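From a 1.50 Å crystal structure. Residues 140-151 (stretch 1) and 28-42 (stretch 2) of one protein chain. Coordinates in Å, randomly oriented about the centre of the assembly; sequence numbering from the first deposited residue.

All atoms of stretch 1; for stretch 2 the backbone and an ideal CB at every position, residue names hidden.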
# COMPACT_ATOMS: atom_id res chain seq x y z
N ALA A 140 -15.75 -18.41 5.29
CA ALA A 140 -14.55 -18.54 6.14
C ALA A 140 -14.39 -17.33 7.02
O ALA A 140 -14.81 -16.23 6.63
CB ALA A 140 -13.24 -18.67 5.25
N PRO A 141 -13.71 -17.45 8.18
CA PRO A 141 -13.46 -16.30 9.00
C PRO A 141 -12.47 -15.36 8.27
O PRO A 141 -11.70 -15.77 7.36
CB PRO A 141 -12.77 -16.88 10.30
CG PRO A 141 -12.20 -18.10 9.77
CD PRO A 141 -13.05 -18.65 8.72
N SER A 142 -12.45 -14.13 8.75
CA SER A 142 -11.54 -13.13 8.21
C SER A 142 -10.61 -12.53 9.23
O SER A 142 -10.94 -12.46 10.47
CB SER A 142 -12.33 -11.98 7.53
OG SER A 142 -13.25 -11.41 8.47
N VAL A 143 -9.52 -12.00 8.70
CA VAL A 143 -8.49 -11.32 9.49
C VAL A 143 -8.20 -10.00 8.75
O VAL A 143 -7.94 -10.02 7.51
CB VAL A 143 -7.17 -12.19 9.54
CG1 VAL A 143 -6.02 -11.34 10.03
CG2 VAL A 143 -7.33 -13.42 10.43
N ALA A 144 -8.34 -8.89 9.45
CA ALA A 144 -8.02 -7.58 8.88
C ALA A 144 -6.76 -6.99 9.59
O ALA A 144 -6.69 -6.92 10.81
CB ALA A 144 -9.17 -6.66 9.04
N ILE A 145 -5.86 -6.46 8.80
CA ILE A 145 -4.72 -5.72 9.23
C ILE A 145 -4.92 -4.26 8.92
O ILE A 145 -5.20 -3.88 7.78
CB ILE A 145 -3.43 -6.20 8.63
CG1 ILE A 145 -3.19 -7.73 8.93
CG2 ILE A 145 -2.22 -5.37 9.15
CD1 ILE A 145 -3.07 -8.03 10.45
N SER A 146 -4.93 -3.43 9.95
CA SER A 146 -5.25 -2.00 9.75
C SER A 146 -4.10 -1.18 9.22
O SER A 146 -2.97 -1.25 9.65
CB SER A 146 -5.74 -1.33 11.06
OG SER A 146 -6.06 0.05 10.73
N VAL A 147 -4.45 -0.45 8.16
CA VAL A 147 -3.55 0.54 7.55
C VAL A 147 -4.23 1.95 7.58
O VAL A 147 -4.09 2.74 6.58
CB VAL A 147 -3.13 0.15 6.12
CG1 VAL A 147 -2.28 -1.09 6.15
CG2 VAL A 147 -4.37 -0.09 5.22
N PHE A 148 -4.92 2.21 8.68
CA PHE A 148 -5.62 3.51 8.93
C PHE A 148 -4.94 4.28 10.06
O PHE A 148 -4.89 3.76 11.17
CB PHE A 148 -7.11 3.25 9.30
CG PHE A 148 -7.90 4.52 9.54
CD1 PHE A 148 -7.96 5.61 8.63
CD2 PHE A 148 -8.63 4.62 10.71
CE1 PHE A 148 -8.70 6.74 8.94
CE2 PHE A 148 -9.34 5.75 11.02
CZ PHE A 148 -9.39 6.82 10.16
N ASP A 149 -4.49 5.51 9.79
CA ASP A 149 -4.29 6.46 10.94
C ASP A 149 -3.24 5.89 11.88
O ASP A 149 -3.39 5.86 13.14
CB ASP A 149 -5.62 6.75 11.65
CG ASP A 149 -5.59 8.06 12.44
OD1 ASP A 149 -4.68 8.88 12.32
OD2 ASP A 149 -6.54 8.23 13.28
N ARG A 150 -2.13 5.46 11.30
CA ARG A 150 -0.99 4.96 12.07
C ARG A 150 0.25 4.94 11.16
O ARG A 150 0.11 5.11 9.95
CB ARG A 150 -1.24 3.55 12.60
CG ARG A 150 -1.43 2.52 11.47
CD ARG A 150 -2.13 1.19 11.94
NE ARG A 150 -3.41 1.48 12.52
CZ ARG A 150 -3.99 0.63 13.40
NH1 ARG A 150 -3.39 -0.49 13.77
NH2 ARG A 150 -5.19 0.94 13.93
N GLN A 151 1.46 4.72 11.72
CA GLN A 151 2.63 4.64 10.91
C GLN A 151 2.86 3.25 10.43
O GLN A 151 2.50 2.28 11.07
CB GLN A 151 3.85 5.08 11.72
CG GLN A 151 3.77 6.60 12.05
CD GLN A 151 4.92 7.05 12.89
OE1 GLN A 151 6.03 6.55 12.80
NE2 GLN A 151 4.66 8.11 13.68
N UNK A 28 -3.21 -26.16 16.98
CA UNK A 28 -4.23 -25.11 16.77
C UNK A 28 -3.60 -23.78 16.42
O UNK A 28 -2.44 -23.50 16.79
CB UNK A 28 -5.10 -24.95 18.02
N UNK A 29 -4.39 -22.96 15.75
CA UNK A 29 -3.92 -21.66 15.32
C UNK A 29 -4.87 -20.59 15.79
O UNK A 29 -6.10 -20.75 15.66
CB UNK A 29 -3.76 -21.61 13.80
N UNK A 30 -4.31 -19.48 16.31
CA UNK A 30 -5.13 -18.37 16.82
C UNK A 30 -4.49 -17.06 16.32
O UNK A 30 -3.25 -16.89 16.30
CB UNK A 30 -5.22 -18.40 18.35
N UNK A 31 -5.32 -16.10 15.93
CA UNK A 31 -4.80 -14.76 15.68
C UNK A 31 -5.84 -13.71 16.02
O UNK A 31 -6.98 -13.77 15.54
CB UNK A 31 -4.36 -14.61 14.22
N UNK A 32 -5.46 -12.69 16.75
CA UNK A 32 -6.35 -11.59 17.08
C UNK A 32 -6.02 -10.43 16.10
O UNK A 32 -4.91 -9.93 16.12
CB UNK A 32 -6.19 -11.17 18.54
N UNK A 33 -6.95 -10.07 15.23
CA UNK A 33 -6.65 -9.03 14.24
C UNK A 33 -6.91 -7.59 14.69
O UNK A 33 -7.15 -7.35 15.92
CB UNK A 33 -7.47 -9.30 12.98
N UNK A 34 -6.82 -6.65 13.78
CA UNK A 34 -6.87 -5.22 14.16
C UNK A 34 -8.27 -4.67 14.28
O UNK A 34 -8.46 -3.42 14.57
CB UNK A 34 -6.10 -4.38 13.14
N UNK A 35 -9.27 -5.55 14.12
CA UNK A 35 -10.62 -5.22 14.48
C UNK A 35 -10.83 -5.72 15.90
O UNK A 35 -11.92 -5.63 16.42
CB UNK A 35 -11.63 -5.82 13.50
N UNK A 36 -9.84 -6.39 16.51
CA UNK A 36 -10.04 -6.93 17.87
C UNK A 36 -10.71 -8.33 17.90
O UNK A 36 -11.04 -8.87 18.99
CB UNK A 36 -10.89 -5.95 18.68
N UNK A 37 -10.86 -8.95 16.73
CA UNK A 37 -11.48 -10.25 16.71
C UNK A 37 -10.44 -11.37 16.65
O UNK A 37 -9.44 -11.29 15.93
CB UNK A 37 -12.44 -10.35 15.52
N UNK A 38 -10.68 -12.42 17.42
CA UNK A 38 -9.73 -13.51 17.52
C UNK A 38 -10.27 -14.66 16.74
O UNK A 38 -11.35 -15.23 17.09
CB UNK A 38 -9.46 -13.91 18.97
N UNK A 39 -9.55 -15.05 15.72
CA UNK A 39 -9.92 -16.25 14.97
C UNK A 39 -9.15 -17.42 15.54
O UNK A 39 -7.94 -17.33 15.70
CB UNK A 39 -9.64 -16.09 13.47
N UNK A 40 -9.84 -18.52 15.84
CA UNK A 40 -9.22 -19.74 16.37
C UNK A 40 -9.62 -20.92 15.51
O UNK A 40 -10.81 -21.19 15.37
CB UNK A 40 -9.62 -19.98 17.83
N UNK A 41 -8.64 -21.65 14.96
CA UNK A 41 -8.93 -22.86 14.13
C UNK A 41 -8.19 -24.01 14.72
O UNK A 41 -7.21 -23.83 15.44
CB UNK A 41 -8.53 -22.67 12.66
N UNK A 42 -8.65 -25.21 14.43
CA UNK A 42 -8.04 -26.36 15.06
C UNK A 42 -6.69 -26.66 14.41
O UNK A 42 -5.87 -27.39 14.99
CB UNK A 42 -8.97 -27.57 14.97

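Positions 28, 30 and 42 are out of reach of stretch 1, so many residues would suit them; they are Pro28, Ser30 and Asp42. At position 29 the CB points toward stretch 1 but has none of its atoms within 5.5 Å. Only a long side chain could bridge that gap. It is Trp29, whose ring edge meets Val143, Trp29 CH2 to Val143 CG2 at 4.1 Å.

Position 31 points toward stretch 1, its ideal CB 5.0 Å from Val143 CG2. The neighbours are apolar, so a large aliphatic or aromatic residue would suit. It is Phe31. Phe31 CD2 lies 3.7 Å from Val143 CG1, and Ile145 CD1 sits at the ring edge, 4.1 Å from Phe31 CE2. Position 32 points away, and a polar chain is easily placed there; it is Lys32, whose NZ bonds to the backbone O of 36.

Position 33 has its ideal CB 3.3 Å from Ala144 O, so space is tight. Ala144 N is a donor nearby, which favours a short acceptor such as Asp or Asn. It is Asp33. Asp33 OD2 accepts from Ala144 N at 2.9 Å, nearly straight at 168°. OD1 accepts from the backbone N of 35 and of 37, bracing the turn.

Position 34 has its ideal CB 3.5 Å from both Ala144 O and Ser146 N. The backbone N of 34 donates to Ala144 O at 3.0 Å. The donor at Ser146, with Arg150 close by, again calls for a short acceptor, preferably acidic. It is Asp34. Asp34 OD2 accepts from Ser146 N at 2.7 Å, and a water links OD2 to Ser146 O and Arg150 NH1.

Position 35 points sideways, its ideal CB 5.2 Å from Ala144 CB. A long polar chain could run back to Ser142; Lys, Gln or Arg would serve. It is Arg35. Arg35 NH2 donates to Ser142 OG at 2.9 Å, while Arg35 NE forms a salt bridge with Asp33 OD2 at 3.0 Å.

Position 36 has phi/psi of 86/9, where a CB would jam against the preceding carbonyl O. This calls for glycine, and Gly36 is found, ending the type I turn. Position 37 has an open setting where small polar residues fit; Thr37 bonds back to Asp33 OD1. Positions 38 and 40 point away, so polar or charged chains fit; they are Thr38 and Lys40.

Position 39 has its ideal CB 4.5 Å from Pro141 CB and 4.7 Å from Val143 CG2. A medium aliphatic residue suits. It is Val39, with Val39 CG1 3.8 Å from Pro141 CB. Position 41 points toward stretch 1 from a distance, so a longer apolar chain could reach Pro141. Leu41 does, Leu41 CD2 to Pro141 CG at 4.4 Å.

Stretch 2 (28-42) PWSFKDDRGTTVKLD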
# COMPACT_ATOMS: atom_id res chain seq x y z
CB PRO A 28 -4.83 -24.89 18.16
CG PRO A 28 -3.82 -25.63 19.15
CD PRO A 28 -3.21 -26.71 18.34
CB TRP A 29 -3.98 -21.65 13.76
CG TRP A 29 -3.67 -20.25 13.15
CD1 TRP A 29 -2.42 -19.64 13.03
CD2 TRP A 29 -4.60 -19.32 12.58
NE1 TRP A 29 -2.53 -18.45 12.42
CE2 TRP A 29 -3.85 -18.20 12.17
CE3 TRP A 29 -6.00 -19.30 12.39
CZ2 TRP A 29 -4.43 -17.12 11.54
CZ3 TRP A 29 -6.58 -18.16 11.70
CH2 TRP A 29 -5.80 -17.11 11.35
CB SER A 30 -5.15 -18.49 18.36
OG SER A 30 -5.84 -17.41 18.92
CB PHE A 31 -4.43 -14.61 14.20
CG PHE A 31 -3.69 -13.32 13.90
CD1 PHE A 31 -2.35 -13.21 14.29
CD2 PHE A 31 -4.30 -12.26 13.20
CE1 PHE A 31 -1.63 -12.04 14.02
CE2 PHE A 31 -3.63 -11.11 13.03
CZ PHE A 31 -2.30 -10.98 13.33
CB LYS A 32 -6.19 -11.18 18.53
CG LYS A 32 -7.13 -10.01 18.92
CD LYS A 32 -6.90 -9.57 20.45
CE LYS A 32 -7.67 -8.29 20.79
NZ LYS A 32 -9.09 -8.54 21.30
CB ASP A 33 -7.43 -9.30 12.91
CG ASP A 33 -8.94 -8.92 12.98
OD1 ASP A 33 -9.38 -8.40 14.05
OD2 ASP A 33 -9.65 -9.03 12.00
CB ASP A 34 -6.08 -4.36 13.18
CG ASP A 34 -4.61 -4.60 13.31
OD1 ASP A 34 -4.13 -4.99 14.43
OD2 ASP A 34 -3.92 -4.27 12.34
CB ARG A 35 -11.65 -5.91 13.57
CG ARG A 35 -11.57 -5.40 12.11
CD ARG A 35 -12.51 -6.19 11.27
NE ARG A 35 -12.12 -7.58 11.24
CZ ARG A 35 -12.76 -8.58 10.62
NH1 ARG A 35 -13.87 -8.38 9.96
NH2 ARG A 35 -12.27 -9.83 10.73
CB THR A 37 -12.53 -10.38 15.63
OG1 THR A 37 -11.96 -10.18 14.39
CG2 THR A 37 -13.58 -9.39 15.82
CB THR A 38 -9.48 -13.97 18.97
OG1 THR A 38 -8.91 -12.89 19.69
CG2 THR A 38 -8.51 -15.16 19.00
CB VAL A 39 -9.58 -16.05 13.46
CG1 VAL A 39 -9.89 -17.36 12.67
CG2 VAL A 39 -10.33 -14.82 12.92
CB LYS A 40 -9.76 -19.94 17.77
CG LYS A 40 -9.50 -18.83 18.77
CD LYS A 40 -9.86 -19.34 20.24
CE LYS A 40 -11.38 -19.33 20.55
NZ LYS A 40 -12.03 -18.00 20.26
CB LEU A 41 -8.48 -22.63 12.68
CG LEU A 41 -9.14 -21.40 12.01
CD1 LEU A 41 -8.61 -21.28 10.60
CD2 LEU A 41 -10.69 -21.48 12.07
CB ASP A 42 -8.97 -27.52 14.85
CG ASP A 42 -10.06 -27.60 15.89
OD1 ASP A 42 -10.27 -26.62 16.62
OD2 ASP A 42 -10.68 -28.67 16.04
O HOH W 1 -1.90 -2.30 11.99
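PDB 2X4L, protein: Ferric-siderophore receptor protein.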